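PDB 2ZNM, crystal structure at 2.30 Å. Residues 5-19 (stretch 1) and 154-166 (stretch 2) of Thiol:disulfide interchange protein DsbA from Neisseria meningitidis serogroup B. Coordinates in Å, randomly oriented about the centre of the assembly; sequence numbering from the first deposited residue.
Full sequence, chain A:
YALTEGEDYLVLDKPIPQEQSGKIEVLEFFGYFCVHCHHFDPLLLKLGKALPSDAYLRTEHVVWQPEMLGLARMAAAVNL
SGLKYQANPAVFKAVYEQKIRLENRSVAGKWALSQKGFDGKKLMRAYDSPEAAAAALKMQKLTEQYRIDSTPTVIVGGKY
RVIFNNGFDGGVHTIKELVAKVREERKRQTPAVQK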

ATOM      1  N   GLU A   5      -8.170  20.702 -10.496  1.00 61.47           N
ATOM      2  CA  GLU A   5      -8.957  20.321  -9.320  1.00 61.58           C
ATOM      3  C   GLU A   5     -10.316  19.797  -9.754  1.00 61.24           C
ATOM      4  O   GLU A   5     -10.989  20.413 -10.583  1.00 61.23           O
ATOM      5  CB  GLU A   5      -9.165  21.520  -8.396  1.00 61.64           C
ATOM      6  CG  GLU A   5      -8.119  21.688  -7.307  1.00 62.17           C
ATOM      7  CD  GLU A   5      -8.197  23.053  -6.624  1.00 62.55           C
ATOM      8  OE1 GLU A   5      -8.556  24.053  -7.292  1.00 63.01           O
ATOM      9  OE2 GLU A   5      -7.889  23.128  -5.413  1.00 64.40           O
ATOM     10  N   GLY A   6     -10.706  18.655  -9.197  1.00 60.99           N
ATOM     11  CA  GLY A   6     -11.985  18.033  -9.526  1.00 60.57           C
ATOM     12  C   GLY A   6     -11.932  17.138 -10.750  1.00 60.26           C
ATOM     13  O   GLY A   6     -12.832  16.322 -10.960  1.00 60.23           O
ATOM     14  N   GLU A   7     -10.881  17.291 -11.557  1.00 59.91           N
ATOM     15  CA  GLU A   7     -10.693  16.474 -12.758  1.00 59.53           C
ATOM     16  C   GLU A   7      -9.554  15.458 -12.595  1.00 59.25           C
ATOM     17  O   GLU A   7      -9.758  14.263 -12.799  1.00 59.31           O
ATOM     18  CB  GLU A   7     -10.467  17.368 -13.987  1.00 59.50           C
ATOM     19  CG  GLU A   7     -10.523  16.638 -15.336  1.00 59.45           C
ATOM     20  CD  GLU A   7     -10.219  17.545 -16.535  1.00 59.57           C
ATOM     21  OE1 GLU A   7     -10.544  18.754 -16.490  1.00 58.77           O
ATOM     22  OE2 GLU A   7      -9.660  17.038 -17.532  1.00 59.55           O
ATOM     23  N   ASP A   8      -8.372  15.945 -12.211  1.00 58.98           N
ATOM     24  CA  ASP A   8      -7.150  15.134 -12.123  1.00 58.53           C
ATOM     25  C   ASP A   8      -6.795  14.760 -10.695  1.00 58.18           C
ATOM     26  O   ASP A   8      -6.160  13.732 -10.464  1.00 58.08           O
ATOM     27  CB  ASP A   8      -5.959  15.900 -12.714  1.00 58.69           C
ATOM     28  CG  ASP A   8      -6.071  16.096 -14.205  1.00 58.53           C
ATOM     29  OD1 ASP A   8      -6.066  15.085 -14.940  1.00 58.12           O
ATOM     30  OD2 ASP A   8      -6.156  17.265 -14.641  1.00 59.31           O
ATOM     31  N   TYR A   9      -7.183  15.614  -9.750  1.00 57.79           N
ATOM     32  CA  TYR A   9      -6.800  15.459  -8.348  1.00 57.34           C
ATOM     33  C   TYR A   9      -7.781  16.129  -7.382  1.00 57.28           C
ATOM     34  O   TYR A   9      -8.562  17.007  -7.768  1.00 57.09           O
ATOM     35  CB  TYR A   9      -5.378  15.997  -8.116  1.00 57.23           C
ATOM     36  CG  TYR A   9      -5.243  17.515  -8.134  1.00 56.72           C
ATOM     37  CD1 TYR A   9      -5.169  18.239  -6.944  1.00 56.62           C
ATOM     38  CD2 TYR A   9      -5.168  18.222  -9.337  1.00 56.78           C
ATOM     39  CE1 TYR A   9      -5.040  19.631  -6.948  1.00 56.18           C
ATOM     40  CE2 TYR A   9      -5.041  19.616  -9.353  1.00 56.38           C
ATOM     41  CZ  TYR A   9      -4.974  20.311  -8.153  1.00 56.49           C
ATOM     42  OH  TYR A   9      -4.841  21.684  -8.152  1.00 56.82           O
ATOM     43  N   LEU A  10      -7.720  15.704  -6.123  1.00 57.24           N
ATOM     44  CA  LEU A  10      -8.547  16.263  -5.057  1.00 57.27           C
ATOM     45  C   LEU A  10      -7.683  16.664  -3.864  1.00 57.25           C
ATOM     46  O   LEU A  10      -6.656  16.040  -3.587  1.00 57.04           O
ATOM     47  CB  LEU A  10      -9.622  15.259  -4.615  1.00 57.24           C
ATOM     48  CG  LEU A  10     -10.774  14.945  -5.577  1.00 57.03           C
ATOM     49  CD1 LEU A  10     -11.607  13.794  -5.050  1.00 56.78           C
ATOM     50  CD2 LEU A  10     -11.650  16.172  -5.823  1.00 57.77           C
ATOM     51  N   VAL A  11      -8.111  17.708  -3.166  1.00 57.13           N
ATOM     52  CA  VAL A  11      -7.410  18.197  -1.987  1.00 57.16           C
ATOM     53  C   VAL A  11      -7.970  17.499  -0.753  1.00 57.18           C
ATOM     54  O   VAL A  11      -9.160  17.610  -0.460  1.00 57.17           O
ATOM     55  CB  VAL A  11      -7.565  19.736  -1.823  1.00 57.12           C
ATOM     56  CG1 VAL A  11      -6.599  20.264  -0.771  1.00 57.15           C
ATOM     57  CG2 VAL A  11      -7.348  20.459  -3.150  1.00 57.04           C
ATOM     58  N   LEU A  12      -7.118  16.767  -0.038  1.00 57.37           N
ATOM     59  CA  LEU A  12      -7.535  16.144   1.214  1.00 57.48           C
ATOM     60  C   LEU A  12      -7.884  17.230   2.220  1.00 57.81           C
ATOM     61  O   LEU A  12      -7.215  18.262   2.288  1.00 57.80           O
ATOM     62  CB  LEU A  12      -6.446  15.229   1.778  1.00 57.34           C
ATOM     63  CG  LEU A  12      -6.097  13.894   1.097  1.00 56.94           C
ATOM     64  CD1 LEU A  12      -5.201  13.098   2.017  1.00 55.85           C
ATOM     65  CD2 LEU A  12      -7.322  13.066   0.733  1.00 56.59           C
ATOM     66  N   ASP A  13      -8.942  16.998   2.991  1.00 58.17           N
ATOM     67  CA  ASP A  13      -9.414  17.989   3.949  1.00 58.46           C
ATOM     68  C   ASP A  13      -8.487  18.040   5.167  1.00 58.34           C
ATOM     69  O   ASP A  13      -8.194  19.117   5.688  1.00 58.30           O
ATOM     70  CB  ASP A  13     -10.875  17.720   4.348  1.00 58.76           C
ATOM     71  CG  ASP A  13     -11.719  18.999   4.379  1.00 59.84           C
ATOM     72  OD1 ASP A  13     -11.723  19.754   3.376  1.00 60.56           O
ATOM     73  OD2 ASP A  13     -12.388  19.251   5.406  1.00 60.89           O
ATOM     74  N   LYS A  14      -8.034  16.870   5.612  1.00 58.09           N
ATOM     75  CA  LYS A  14      -6.970  16.770   6.607  1.00 58.12           C
ATOM     76  C   LYS A  14      -5.807  16.021   5.965  1.00 57.91           C
ATOM     77  O   LYS A  14      -6.014  14.970   5.365  1.00 58.30           O
ATOM     78  CB  LYS A  14      -7.444  16.017   7.855  1.00 58.21           C
ATOM     79  CG  LYS A  14      -8.519  16.717   8.682  1.00 58.87           C
ATOM     80  CD  LYS A  14      -7.936  17.811   9.581  1.00 59.78           C
ATOM     81  CE  LYS A  14      -8.745  17.967  10.862  1.00 60.61           C
ATOM     82  NZ  LYS A  14      -8.694  16.730  11.704  1.00 59.96           N
ATOM     83  N   PRO A  15      -4.582  16.562   6.078  1.00 57.64           N
ATOM     84  CA  PRO A  15      -3.403  15.940   5.476  1.00 57.34           C
ATOM     85  C   PRO A  15      -2.945  14.669   6.197  1.00 57.29           C
ATOM     86  O   PRO A  15      -3.052  14.574   7.419  1.00 56.98           O
ATOM     87  CB  PRO A  15      -2.325  17.033   5.588  1.00 57.40           C
ATOM     88  CG  PRO A  15      -3.060  18.296   6.004  1.00 57.51           C
ATOM     89  CD  PRO A  15      -4.244  17.820   6.768  1.00 57.63           C
ATOM     90  N   ILE A  16      -2.441  13.698   5.438  1.00 57.47           N
ATOM     91  CA  ILE A  16      -1.880  12.486   6.034  1.00 57.64           C
ATOM     92  C   ILE A  16      -0.403  12.721   6.349  1.00 57.86           C
ATOM     93  O   ILE A  16       0.369  13.064   5.453  1.00 58.01           O
ATOM     94  CB  ILE A  16      -2.066  11.227   5.136  1.00 57.56           C
ATOM     95  CG1 ILE A  16      -3.528  11.106   4.684  1.00 57.44           C
ATOM     96  CG2 ILE A  16      -1.602   9.964   5.878  1.00 57.16           C
ATOM     97  CD1 ILE A  16      -3.891   9.784   4.005  1.00 57.56           C
ATOM     98  N   PRO A  17      -0.013  12.565   7.631  1.00 58.14           N
ATOM     99  CA  PRO A  17       1.385  12.752   8.026  1.00 58.14           C
ATOM    100  C   PRO A  17       2.316  11.792   7.283  1.00 58.20           C
ATOM    101  O   PRO A  17       2.101  10.575   7.297  1.00 58.09           O
ATOM    102  CB  PRO A  17       1.376  12.439   9.526  1.00 58.15           C
ATOM    103  CG  PRO A  17      -0.040  12.642   9.954  1.00 58.19           C
ATOM    104  CD  PRO A  17      -0.867  12.220   8.783  1.00 58.22           C
ATOM    105  N   GLN A  18       3.332  12.351   6.633  1.00 58.21           N
ATOM    106  CA  GLN A  18       4.304  11.555   5.885  1.00 58.32           C
ATOM    107  C   GLN A  18       5.152  10.675   6.805  1.00 58.77           C
ATOM    108  O   GLN A  18       5.377  11.004   7.969  1.00 58.50           O
ATOM    109  CB  GLN A  18       5.207  12.447   5.012  1.00 58.05           C
ATOM    110  CG  GLN A  18       4.488  13.097   3.827  1.00 57.42           C
ATOM    111  CD  GLN A  18       5.433  13.690   2.791  1.00 57.55           C
ATOM    112  OE1 GLN A  18       5.032  13.968   1.665  1.00 56.08           O
ATOM    113  NE2 GLN A  18       6.688  13.885   3.167  1.00 57.26           N
ATOM    114  N   GLU A  19       5.599   9.549   6.257  1.00 59.29           N
ATOM    115  CA  GLU A  19       6.545   8.651   6.908  1.00 59.99           C
ATOM    116  C   GLU A  19       7.871   9.385   7.162  1.00 60.03           C
ATOM    117  O   GLU A  19       8.453   9.285   8.244  1.00 60.20           O
ATOM    118  CB  GLU A  19       6.806   7.481   5.976  1.00 60.25           C
ATOM    119  CG  GLU A  19       6.604   6.103   6.550  1.00 62.05           C
ATOM    120  CD  GLU A  19       6.521   5.049   5.444  1.00 64.37           C
ATOM    121  OE1 GLU A  19       7.198   5.211   4.397  1.00 65.33           O
ATOM    122  OE2 GLU A  19       5.773   4.061   5.617  1.00 65.60           O
ATOM    123  N   VAL A 154      -4.165   6.759  -4.551  1.00 52.97           N
ATOM    124  CA  VAL A 154      -2.846   7.367  -4.426  1.00 51.79           C
ATOM    125  C   VAL A 154      -2.943   8.780  -3.844  1.00 51.48           C
ATOM    126  O   VAL A 154      -3.675   9.628  -4.349  1.00 50.95           O
ATOM    127  CB  VAL A 154      -2.070   7.373  -5.782  1.00 51.87           C
ATOM    128  CG1 VAL A 154      -0.737   8.103  -5.650  1.00 50.78           C
ATOM    129  CG2 VAL A 154      -1.842   5.944  -6.284  1.00 50.81           C
ATOM    130  N   ILE A 155      -2.193   9.004  -2.769  1.00 51.09           N
ATOM    131  CA  ILE A 155      -2.051  10.319  -2.161  1.00 50.71           C
ATOM    132  C   ILE A 155      -0.590  10.814  -2.224  1.00 50.39           C
ATOM    133  O   ILE A 155       0.344  10.081  -1.866  1.00 50.21           O
ATOM    134  CB  ILE A 155      -2.612  10.314  -0.731  1.00 50.69           C
ATOM    135  CG1 ILE A 155      -4.056   9.792  -0.782  1.00 51.73           C
ATOM    136  CG2 ILE A 155      -2.553  11.720  -0.135  1.00 50.25           C
ATOM    137  CD1 ILE A 155      -4.628   9.303   0.515  1.00 52.99           C
ATOM    138  N   VAL A 156      -0.415  12.050  -2.692  1.00 49.75           N
ATOM    139  CA  VAL A 156       0.905  12.634  -2.928  1.00 49.46           C
ATOM    140  C   VAL A 156       1.212  13.765  -1.935  1.00 49.65           C
ATOM    141  O   VAL A 156       0.404  14.687  -1.746  1.00 49.60           O
ATOM    142  CB  VAL A 156       1.035  13.189  -4.369  1.00 49.61           C
ATOM    143  CG1 VAL A 156       2.465  13.715  -4.631  1.00 49.42           C
ATOM    144  CG2 VAL A 156       0.633  12.142  -5.409  1.00 48.35           C
ATOM    145  N   GLY A 157       2.383  13.685  -1.307  1.00 49.49           N
ATOM    146  CA  GLY A 157       2.807  14.669  -0.318  1.00 49.39           C
ATOM    147  C   GLY A 157       1.823  14.840   0.823  1.00 49.53           C
ATOM    148  O   GLY A 157       1.793  15.893   1.460  1.00 49.56           O
ATOM    149  N   GLY A 158       1.007  13.809   1.060  1.00 49.50           N
ATOM    150  CA  GLY A 158      -0.004  13.807   2.120  1.00 49.52           C
ATOM    151  C   GLY A 158      -1.255  14.636   1.866  1.00 49.75           C
ATOM    152  O   GLY A 158      -2.177  14.641   2.688  1.00 49.70           O
ATOM    153  N   LYS A 159      -1.304  15.316   0.725  1.00 50.10           N
ATOM    154  CA  LYS A 159      -2.293  16.376   0.496  1.00 50.68           C
ATOM    155  C   LYS A 159      -3.238  16.130  -0.666  1.00 50.99           C
ATOM    156  O   LYS A 159      -4.400  16.544  -0.621  1.00 50.78           O
ATOM    157  CB  LYS A 159      -1.587  17.715   0.243  1.00 50.48           C
ATOM    158  CG  LYS A 159      -1.178  18.480   1.481  1.00 50.50           C
ATOM    159  CD  LYS A 159      -0.659  19.866   1.097  1.00 50.76           C
ATOM    160  CE  LYS A 159      -0.795  20.840   2.263  1.00 51.82           C
ATOM    161  NZ  LYS A 159      -0.385  22.227   1.893  1.00 52.72           N
ATOM    162  N   TYR A 160      -2.729  15.491  -1.717  1.00 51.53           N
ATOM    163  CA  TYR A 160      -3.456  15.433  -2.980  1.00 52.16           C
ATOM    164  C   TYR A 160      -3.734  14.011  -3.408  1.00 52.29           C
ATOM    165  O   TYR A 160      -2.824  13.187  -3.518  1.00 52.15           O
ATOM    166  CB  TYR A 160      -2.725  16.199  -4.089  1.00 52.38           C
ATOM    167  CG  TYR A 160      -2.476  17.650  -3.775  1.00 52.69           C
ATOM    168  CD1 TYR A 160      -3.516  18.580  -3.820  1.00 53.08           C
ATOM    169  CD2 TYR A 160      -1.201  18.097  -3.440  1.00 53.22           C
ATOM    170  CE1 TYR A 160      -3.296  19.926  -3.537  1.00 53.25           C
ATOM    171  CE2 TYR A 160      -0.966  19.450  -3.156  1.00 53.54           C
ATOM    172  CZ  TYR A 160      -2.021  20.351  -3.208  1.00 53.10           C
ATOM    173  OH  TYR A 160      -1.805  21.672  -2.930  1.00 53.34           O
ATOM    174  N   ARG A 161      -5.015  13.753  -3.646  1.00 52.79           N
ATOM    175  CA  ARG A 161      -5.532  12.429  -3.968  1.00 53.40           C
ATOM    176  C   ARG A 161      -5.745  12.370  -5.469  1.00 53.38           C
ATOM    177  O   ARG A 161      -6.441  13.217  -6.037  1.00 53.42           O
ATOM    178  CB  ARG A 161      -6.860  12.223  -3.239  1.00 53.48           C
ATOM    179  CG  ARG A 161      -7.509  10.857  -3.366  1.00 55.45           C
ATOM    180  CD  ARG A 161      -8.825  10.921  -2.607  1.00 58.74           C
ATOM    181  NE  ARG A 161      -9.263   9.625  -2.099  1.00 61.31           N
ATOM    182  CZ  ARG A 161      -9.920   9.458  -0.955  1.00 60.62           C
ATOM    183  NH1 ARG A 161     -10.187  10.498  -0.177  1.00 59.60           N
ATOM    184  NH2 ARG A 161     -10.278   8.246  -0.572  1.00 60.37           N
ATOM    185  N   VAL A 162      -5.131  11.381  -6.106  1.00 53.27           N
ATOM    186  CA  VAL A 162      -5.245  11.217  -7.546  1.00 53.68           C
ATOM    187  C   VAL A 162      -6.674  10.851  -7.944  1.00 54.26           C
ATOM    188  O   VAL A 162      -7.338  10.068  -7.256  1.00 54.61           O
ATOM    189  CB  VAL A 162      -4.263  10.136  -8.061  1.00 53.54           C
ATOM    190  CG1 VAL A 162      -4.498   9.839  -9.536  1.00 53.02           C
ATOM    191  CG2 VAL A 162      -2.827  10.575  -7.825  1.00 53.03           C
ATOM    192  N   ILE A 163      -7.140  11.440  -9.042  1.00 54.77           N
ATOM    193  CA  ILE A 163      -8.328  10.958  -9.737  1.00 55.59           C
ATOM    194  C   ILE A 163      -7.867  10.223 -10.991  1.00 56.09           C
ATOM    195  O   ILE A 163      -7.225  10.813 -11.854  1.00 56.16           O
ATOM    196  CB  ILE A 163      -9.291  12.110 -10.136  1.00 55.42           C
ATOM    197  CG1 ILE A 163      -9.759  12.878  -8.895  1.00 55.25           C
ATOM    198  CG2 ILE A 163     -10.482  11.559 -10.942  1.00 55.59           C
ATOM    199  CD1 ILE A 163     -10.658  14.068  -9.195  1.00 55.57           C
ATOM    200  N   PHE A 164      -8.185   8.938 -11.086  1.00 57.16           N
ATOM    201  CA  PHE A 164      -7.776   8.139 -12.243  1.00 58.24           C
ATOM    202  C   PHE A 164      -8.787   8.286 -13.385  1.00 59.07           C
ATOM    203  O   PHE A 164      -9.544   7.361 -13.698  1.00 59.28           O
ATOM    204  CB  PHE A 164      -7.573   6.670 -11.855  1.00 58.10           C
ATOM    205  CG  PHE A 164      -6.412   6.436 -10.923  1.00 58.02           C
ATOM    206  CD1 PHE A 164      -5.112   6.322 -11.415  1.00 58.44           C
ATOM    207  CD2 PHE A 164      -6.618   6.308  -9.552  1.00 58.19           C
ATOM    208  CE1 PHE A 164      -4.035   6.099 -10.551  1.00 58.02           C
ATOM    209  CE2 PHE A 164      -5.544   6.078  -8.681  1.00 57.43           C
ATOM    210  CZ  PHE A 164      -4.257   5.977  -9.183  1.00 57.88           C
ATOM    211  N   ASN A 165      -8.788   9.468 -13.996  1.00 60.10           N
ATOM    212  CA  ASN A 165      -9.740   9.803 -15.054  1.00 61.13           C
ATOM    213  C   ASN A 165      -9.278   9.411 -16.461  1.00 61.74           C
ATOM    214  O   ASN A 165     -10.084   9.364 -17.397  1.00 61.98           O
ATOM    215  CB  ASN A 165     -10.136  11.294 -14.992  1.00 61.04           C
ATOM    216  CG  ASN A 165      -8.939  12.244 -15.105  1.00 61.56           C
ATOM    217  OD1 ASN A 165      -7.870  12.005 -14.539  1.00 62.16           O
ATOM    218  ND2 ASN A 165      -9.132  13.343 -15.821  1.00 61.69           N
ATOM    219  N   ASN A 166      -7.991   9.113 -16.608  1.00 62.44           N
ATOM    220  CA  ASN A 166      -7.434   8.850 -17.931  1.00 63.10           C
ATOM    221  C   ASN A 166      -6.668   7.526 -18.049  1.00 63.36           C
ATOM    222  O   ASN A 166      -5.811   7.372 -18.927  1.00 63.43           O
ATOM    223  CB  ASN A 166      -6.567  10.034 -18.380  1.00 63.21           C
ATOM    224  CG  ASN A 166      -6.639  10.271 -19.875  1.00 63.72           C
ATOM    225  OD1 ASN A 166      -7.142  11.303 -20.326  1.00 64.18           O
ATOM    226  ND2 ASN A 166      -6.144   9.312 -20.654  1.00 63.79           N
TER

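Two segments far apart in the sequence meet here as neighbouring strands. Residues 9-11 run antiparallel to residues 160-162, and together the stretches bury 898 Å². Ile163, Leu12 and Arg161 cover the most surface.

The backbone makes the frame. Leu10 and Arg161 form a hydrogen-bonded pair: Leu10 N donates to Arg161 O at 2.8 Å, and Arg161 N donates to Leu10 O at 2.8 Å. The ladder continues beyond this pair. Ile163 N donates to Asp8 O at 2.9 Å, and Leu12 N to Lys159 O at 2.8 Å.

Ile163 lies just past the second strand, and its side chain points toward stretch 1. Its chi1 is m and its chi2 is t. Ile163 CD1 lies 3.7 Å from Leu10 CG and 3.6 Å from Gly6 O. Ile163 CG2 lies 3.4 Å from Glu7 O. A branched aliphatic chain suits this place, because it packs against both the leucine and the backbone of the turn before the strand.

Leu12 also points toward its partner stretch. Leu12 CD1 is 3.7 Å from Ile155 CG2 and 3.5 Å from Gly158 O. Ile16 adds to this apolar cluster, with Ile16 CD1 3.6 Å from Ile155 CD1. Ile155 and Ile16 are buried, so aliphatic side chains fit well.

Arg161 shares a sheet face with Leu10, and Arg161 CB is 4.3 Å from Leu10 CB. The arginine chain is extended, with chi1 to chi3 all t. Arg161 NH1 comes to 4.0 Å from Leu12 CD2. The guanidinium is hydrogen-bonded elsewhere in the structure, so the long chain offers both aliphatic cover and a satisfied polar end.

Tyr9, Val11 and Tyr160 lie on the other face of the sheet, with Val162. The two tyrosine rings meet obliquely. Their centroids are 5.5 Å apart and their planes are at 80°, with Tyr9 CD1 3.6 Å from Tyr160 CD1. Val11 CG2 reaches the edge of the Tyr160 ring, 4.1 Å from Tyr160 CE1.

The turn at Gly157 and Gly158 anchors the later part of stretch 1. Ile16 N donates to Gly158 O at 2.9 Å. Pro15 CA makes a CA-H...O contact with the same Gly158 O at 3.3 Å. Positive phi favours glycine at both turn positions. At Gly158 there is a second reason: an ideal CB would lie 2.4 Å from Ile16 O, a clash. Gln18 OE1 comes within 3.1 Å of Gly157 CA, so its side chain covers the turn closely.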